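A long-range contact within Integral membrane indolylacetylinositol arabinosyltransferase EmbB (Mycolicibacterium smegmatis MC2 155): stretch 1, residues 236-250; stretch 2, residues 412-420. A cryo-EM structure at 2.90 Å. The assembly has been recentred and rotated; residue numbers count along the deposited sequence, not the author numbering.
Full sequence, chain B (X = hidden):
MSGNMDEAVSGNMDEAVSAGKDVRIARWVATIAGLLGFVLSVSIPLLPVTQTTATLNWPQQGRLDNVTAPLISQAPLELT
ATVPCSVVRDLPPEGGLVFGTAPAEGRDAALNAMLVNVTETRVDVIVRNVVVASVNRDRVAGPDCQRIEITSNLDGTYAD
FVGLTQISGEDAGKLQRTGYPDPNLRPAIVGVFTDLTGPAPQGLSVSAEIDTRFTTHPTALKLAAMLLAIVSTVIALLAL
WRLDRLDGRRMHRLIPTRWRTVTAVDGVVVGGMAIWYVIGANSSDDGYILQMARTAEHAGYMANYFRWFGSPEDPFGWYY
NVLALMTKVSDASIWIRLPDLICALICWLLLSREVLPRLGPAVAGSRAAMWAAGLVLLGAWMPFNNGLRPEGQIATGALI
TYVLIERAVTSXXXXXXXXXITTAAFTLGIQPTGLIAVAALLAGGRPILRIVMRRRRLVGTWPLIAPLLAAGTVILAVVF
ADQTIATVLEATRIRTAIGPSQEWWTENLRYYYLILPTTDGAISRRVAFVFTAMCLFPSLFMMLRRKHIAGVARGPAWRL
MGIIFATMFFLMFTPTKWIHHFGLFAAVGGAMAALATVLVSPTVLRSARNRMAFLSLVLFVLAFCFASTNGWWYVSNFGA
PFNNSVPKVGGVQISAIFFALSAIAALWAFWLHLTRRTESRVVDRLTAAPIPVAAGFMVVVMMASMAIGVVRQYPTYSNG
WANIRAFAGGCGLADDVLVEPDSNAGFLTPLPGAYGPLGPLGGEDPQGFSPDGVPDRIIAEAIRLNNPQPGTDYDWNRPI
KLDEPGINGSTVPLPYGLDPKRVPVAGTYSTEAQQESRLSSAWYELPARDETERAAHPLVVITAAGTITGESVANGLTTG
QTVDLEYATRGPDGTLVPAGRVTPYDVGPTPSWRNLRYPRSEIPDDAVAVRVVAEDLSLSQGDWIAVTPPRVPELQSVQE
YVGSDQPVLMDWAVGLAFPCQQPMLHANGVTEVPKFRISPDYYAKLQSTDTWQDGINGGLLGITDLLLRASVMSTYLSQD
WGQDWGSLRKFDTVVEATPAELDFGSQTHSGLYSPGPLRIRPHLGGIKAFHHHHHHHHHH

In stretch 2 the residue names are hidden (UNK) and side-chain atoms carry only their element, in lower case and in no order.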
# COMPACT_ATOMS: atom_id res chain seq x y z
N ALA B 236 16.06 37.43 33.00
CA ALA B 236 17.15 37.45 32.02
C ALA B 236 16.69 38.08 30.71
O ALA B 236 17.45 38.80 30.06
CB ALA B 236 17.68 36.04 31.79
N LEU B 237 15.44 37.81 30.31
CA LEU B 237 14.92 38.42 29.09
C LEU B 237 14.79 39.93 29.23
O LEU B 237 15.12 40.68 28.31
CB LEU B 237 13.58 37.79 28.71
CG LEU B 237 13.64 36.41 28.07
CD1 LEU B 237 12.28 36.03 27.50
CD2 LEU B 237 14.70 36.36 26.98
N LEU B 238 14.32 40.40 30.39
CA LEU B 238 14.23 41.84 30.62
C LEU B 238 15.61 42.48 30.63
O LEU B 238 15.79 43.59 30.12
CB LEU B 238 13.50 42.11 31.94
CG LEU B 238 12.01 41.81 31.97
CD1 LEU B 238 11.43 42.12 33.34
CD2 LEU B 238 11.29 42.60 30.89
N ALA B 239 16.60 41.79 31.21
CA ALA B 239 17.96 42.33 31.21
C ALA B 239 18.53 42.40 29.80
O ALA B 239 19.19 43.38 29.44
CB ALA B 239 18.85 41.49 32.12
N LEU B 240 18.28 41.37 28.99
CA LEU B 240 18.74 41.40 27.60
C LEU B 240 18.04 42.51 26.82
O LEU B 240 18.66 43.15 25.96
CB LEU B 240 18.50 40.04 26.94
CG LEU B 240 18.80 39.92 25.45
CD1 LEU B 240 20.25 40.29 25.17
CD2 LEU B 240 18.51 38.51 24.96
N TRP B 241 16.77 42.76 27.11
CA TRP B 241 16.06 43.86 26.46
C TRP B 241 16.67 45.20 26.85
O TRP B 241 16.87 46.08 26.00
CB TRP B 241 14.58 43.82 26.84
CG TRP B 241 13.78 44.95 26.29
CD1 TRP B 241 13.92 45.54 25.07
CD2 TRP B 241 12.70 45.64 26.95
NE1 TRP B 241 13.00 46.55 24.93
CE2 TRP B 241 12.24 46.63 26.07
CE3 TRP B 241 12.09 45.50 28.20
CZ2 TRP B 241 11.20 47.49 26.40
CZ3 TRP B 241 11.05 46.35 28.52
CH2 TRP B 241 10.62 47.33 27.63
N ARG B 242 16.97 45.38 28.14
CA ARG B 242 17.61 46.61 28.59
C ARG B 242 18.98 46.79 27.94
O ARG B 242 19.37 47.92 27.62
CB ARG B 242 17.73 46.61 30.11
CG ARG B 242 18.77 47.56 30.67
CD ARG B 242 18.31 49.01 30.58
NE ARG B 242 19.42 49.93 30.75
CZ ARG B 242 19.97 50.64 29.77
NH1 ARG B 242 19.51 50.53 28.53
NH2 ARG B 242 20.98 51.46 30.02
N LEU B 243 19.71 45.70 27.73
CA LEU B 243 20.99 45.79 27.04
C LEU B 243 20.80 46.15 25.57
O LEU B 243 21.60 46.90 25.00
CB LEU B 243 21.75 44.47 27.16
CG LEU B 243 22.54 44.23 28.45
CD1 LEU B 243 23.44 43.02 28.29
CD2 LEU B 243 23.34 45.46 28.82
N ASP B 244 19.76 45.61 24.93
CA ASP B 244 19.49 45.91 23.53
C ASP B 244 19.05 47.36 23.34
O ASP B 244 19.27 47.93 22.27
CB ASP B 244 18.42 44.97 22.98
CG ASP B 244 18.98 43.62 22.59
OD1 ASP B 244 20.21 43.43 22.69
OD2 ASP B 244 18.18 42.75 22.18
N ARG B 245 18.45 47.96 24.36
CA ARG B 245 17.92 49.31 24.24
C ARG B 245 19.02 50.37 24.27
O ARG B 245 18.73 51.56 24.43
CB ARG B 245 16.90 49.60 25.34
CG ARG B 245 15.47 49.25 24.97
CD ARG B 245 14.59 49.20 26.20
NE ARG B 245 14.26 50.54 26.69
CZ ARG B 245 13.15 51.19 26.36
NH1 ARG B 245 12.26 50.64 25.55
NH2 ARG B 245 12.92 52.40 26.85
N LEU B 246 20.28 49.95 24.11
CA LEU B 246 21.38 50.90 24.14
C LEU B 246 21.43 51.75 22.87
O LEU B 246 21.96 52.87 22.90
CB LEU B 246 22.71 50.17 24.33
CG LEU B 246 23.08 49.79 25.76
CD1 LEU B 246 24.38 49.01 25.78
CD2 LEU B 246 23.17 51.03 26.63
N ASP B 247 20.91 51.24 21.76
CA ASP B 247 20.98 51.98 20.50
C ASP B 247 20.08 53.21 20.48
O ASP B 247 20.12 53.96 19.49
CB ASP B 247 20.63 51.06 19.33
CG ASP B 247 19.41 50.21 19.59
OD1 ASP B 247 18.78 50.39 20.66
OD2 ASP B 247 19.07 49.37 18.74
N GLY B 248 19.29 53.44 21.51
CA GLY B 248 18.51 54.66 21.60
C GLY B 248 17.31 54.73 20.69
O GLY B 248 16.92 55.83 20.27
N ARG B 249 16.71 53.59 20.36
CA ARG B 249 15.51 53.55 19.52
C ARG B 249 14.35 53.00 20.34
O ARG B 249 14.47 51.95 20.98
CB ARG B 249 15.74 52.69 18.28
CG ARG B 249 16.80 53.25 17.34
CD ARG B 249 16.84 52.50 16.03
NE ARG B 249 17.61 53.24 15.02
CZ ARG B 249 18.88 53.00 14.73
NH1 ARG B 249 19.54 52.04 15.35
NH2 ARG B 249 19.49 53.72 13.80
N ARG B 250 13.23 53.73 20.33
CA ARG B 250 12.04 53.35 21.05
C ARG B 250 10.87 53.23 20.08
O ARG B 250 10.91 53.75 18.97
CB ARG B 250 11.69 54.37 22.15
CG ARG B 250 12.89 54.98 22.84
CD ARG B 250 13.69 53.95 23.60
NE ARG B 250 14.56 54.56 24.60
CZ ARG B 250 15.64 53.97 25.12
NH1 ARG B 250 15.97 52.75 24.73
NH2 ARG B 250 16.37 54.60 26.02
N UNK B 412 17.80 44.87 14.17
CA UNK B 412 19.16 44.67 14.63
C UNK B 412 19.28 44.43 16.12
O UNK B 412 20.20 44.96 16.75
N UNK B 413 18.38 43.64 16.70
CA UNK B 413 18.37 43.37 18.12
C UNK B 413 18.32 41.86 18.35
O UNK B 413 18.13 41.07 17.42
n UNK B 413 14.37 47.82 21.09
n UNK B 413 16.33 47.59 19.91
c UNK B 413 16.13 46.16 19.66
c UNK B 413 17.18 44.05 18.81
c UNK B 413 15.48 48.35 20.59
n UNK B 413 15.73 49.64 20.77
c UNK B 413 17.29 45.56 18.88
N UNK B 414 18.49 41.47 19.62
CA UNK B 414 18.48 40.07 20.00
C UNK B 414 17.25 39.65 20.79
O UNK B 414 17.05 38.45 21.01
c UNK B 414 21.00 39.40 20.04
c UNK B 414 19.73 39.74 20.83
c UNK B 414 20.87 38.03 19.40
c UNK B 414 22.21 39.45 20.95
N UNK B 415 16.42 40.60 21.23
CA UNK B 415 15.26 40.22 22.04
C UNK B 415 14.21 39.47 21.23
O UNK B 415 13.72 38.43 21.72
c UNK B 415 13.51 41.08 23.62
o UNK B 415 15.69 42.08 23.53
c UNK B 415 14.68 41.46 22.73
N UNK B 416 13.81 39.91 20.03
CA UNK B 416 12.93 39.05 19.22
C UNK B 416 13.58 37.73 18.85
O UNK B 416 12.89 36.70 18.80
c UNK B 416 13.62 41.01 18.00
c UNK B 416 12.63 39.90 17.98
c UNK B 416 13.96 41.25 19.43
N UNK B 417 14.89 37.71 18.60
CA UNK B 417 15.58 36.45 18.34
C UNK B 417 15.65 35.57 19.57
O UNK B 417 15.90 34.37 19.44
c UNK B 417 16.99 36.72 17.81
N UNK B 418 15.46 36.14 20.76
CA UNK B 418 15.37 35.35 21.98
C UNK B 418 13.96 34.83 22.23
O UNK B 418 13.80 33.73 22.76
c UNK B 418 15.83 36.17 23.18
N UNK B 419 12.94 35.61 21.87
CA UNK B 419 11.56 35.13 22.00
C UNK B 419 11.24 34.08 20.94
O UNK B 419 10.39 33.21 21.17
c UNK B 419 10.29 36.71 24.35
c UNK B 419 10.65 37.34 23.02
c UNK B 419 9.74 38.51 22.72
c UNK B 419 10.58 36.30 21.90
N UNK B 420 11.90 34.15 19.78
CA UNK B 420 11.67 33.16 18.74
C UNK B 420 12.11 31.77 19.19
O UNK B 420 11.49 30.77 18.80
c UNK B 420 12.40 33.56 17.46

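Position 412 has no side-chain atoms. Its phi is positive, at 74°, which by itself favours a residue without a CB. It is Gly412, and it hardly touches stretch 1.

Position 413 has seven side-chain atoms: three carbons in a row, a nitrogen, then a carbon carrying two more nitrogens. The chain is extended, and its end lies among Asp247, Arg249, Arg245 and Trp241. This is Arg413. Its NH2 donates to Asp247 OD1 at 3.1 Å, as part of a salt bridge, and to Arg249 O at 2.6 Å. NE gives a weak hydrogen bond to Asp247 OD2 at 3.5 Å. Both acceptor residues lie at the guanidinium edge, where N-H bonds point. Arg245 CA sits over one face, 4.1 Å from Arg413 NH2.

Position 414 has four side-chain carbons, forked at the second. CB points toward stretch 1 and lies 3.6 Å from Asp244 OD2 and 4.4 Å from Leu240 CD1. A fork after one linking carbon makes it Leu414. Its backbone N donates to Asp244 OD2 at 2.9 Å.

Position 415 has one carbon carrying an oxygen and a carbon. The oxygen is 2.9 Å from Asp244 OD2. The branch at CB and the hydroxyl identify Thr415. OG1 donates a hydrogen bond to Asp244 OD2, and it also packs 3.4 Å from Trp241 CA.

Position 416 has three carbons closing a ring onto the backbone N. It is Pro416. CB points away from stretch 1, and there is no contact.

Position 417 has a single side-chain carbon, out of reach of stretch 1. It is Ala417.

Position 418 also has one carbon, but here it points toward stretch 1. It lies 4.0 Å from Leu237 CD2, and its distance to Leu240 CD2 is likewise 4.0 Å. This is Ala418.

Position 419 has four carbons, forked at the second. CB points sideways, but the end comes nearer and meets Leu237. It is Leu419, with CD2 3.8 Å from Leu237 CD1.

Position 420 has one carbon, out of reach of stretch 1. It is Ala420.

The contact has a polar part and an apolar part. Asp244, near the end of its helix, accepts from Leu414 N and Thr415 OG1 through one oxygen, OD2. Arg413 reaches past it to the turn, joining Asp247 and the carbonyl of Arg249. Farther along, the two helices run nearly antiparallel, at 155°, with axes 10.2 Å apart at closest approach. There Leu237 and Leu240 pack against Ala418, and Leu237 also meets Leu419.

Stretch 2, residues 412-420: GRLTPAALA
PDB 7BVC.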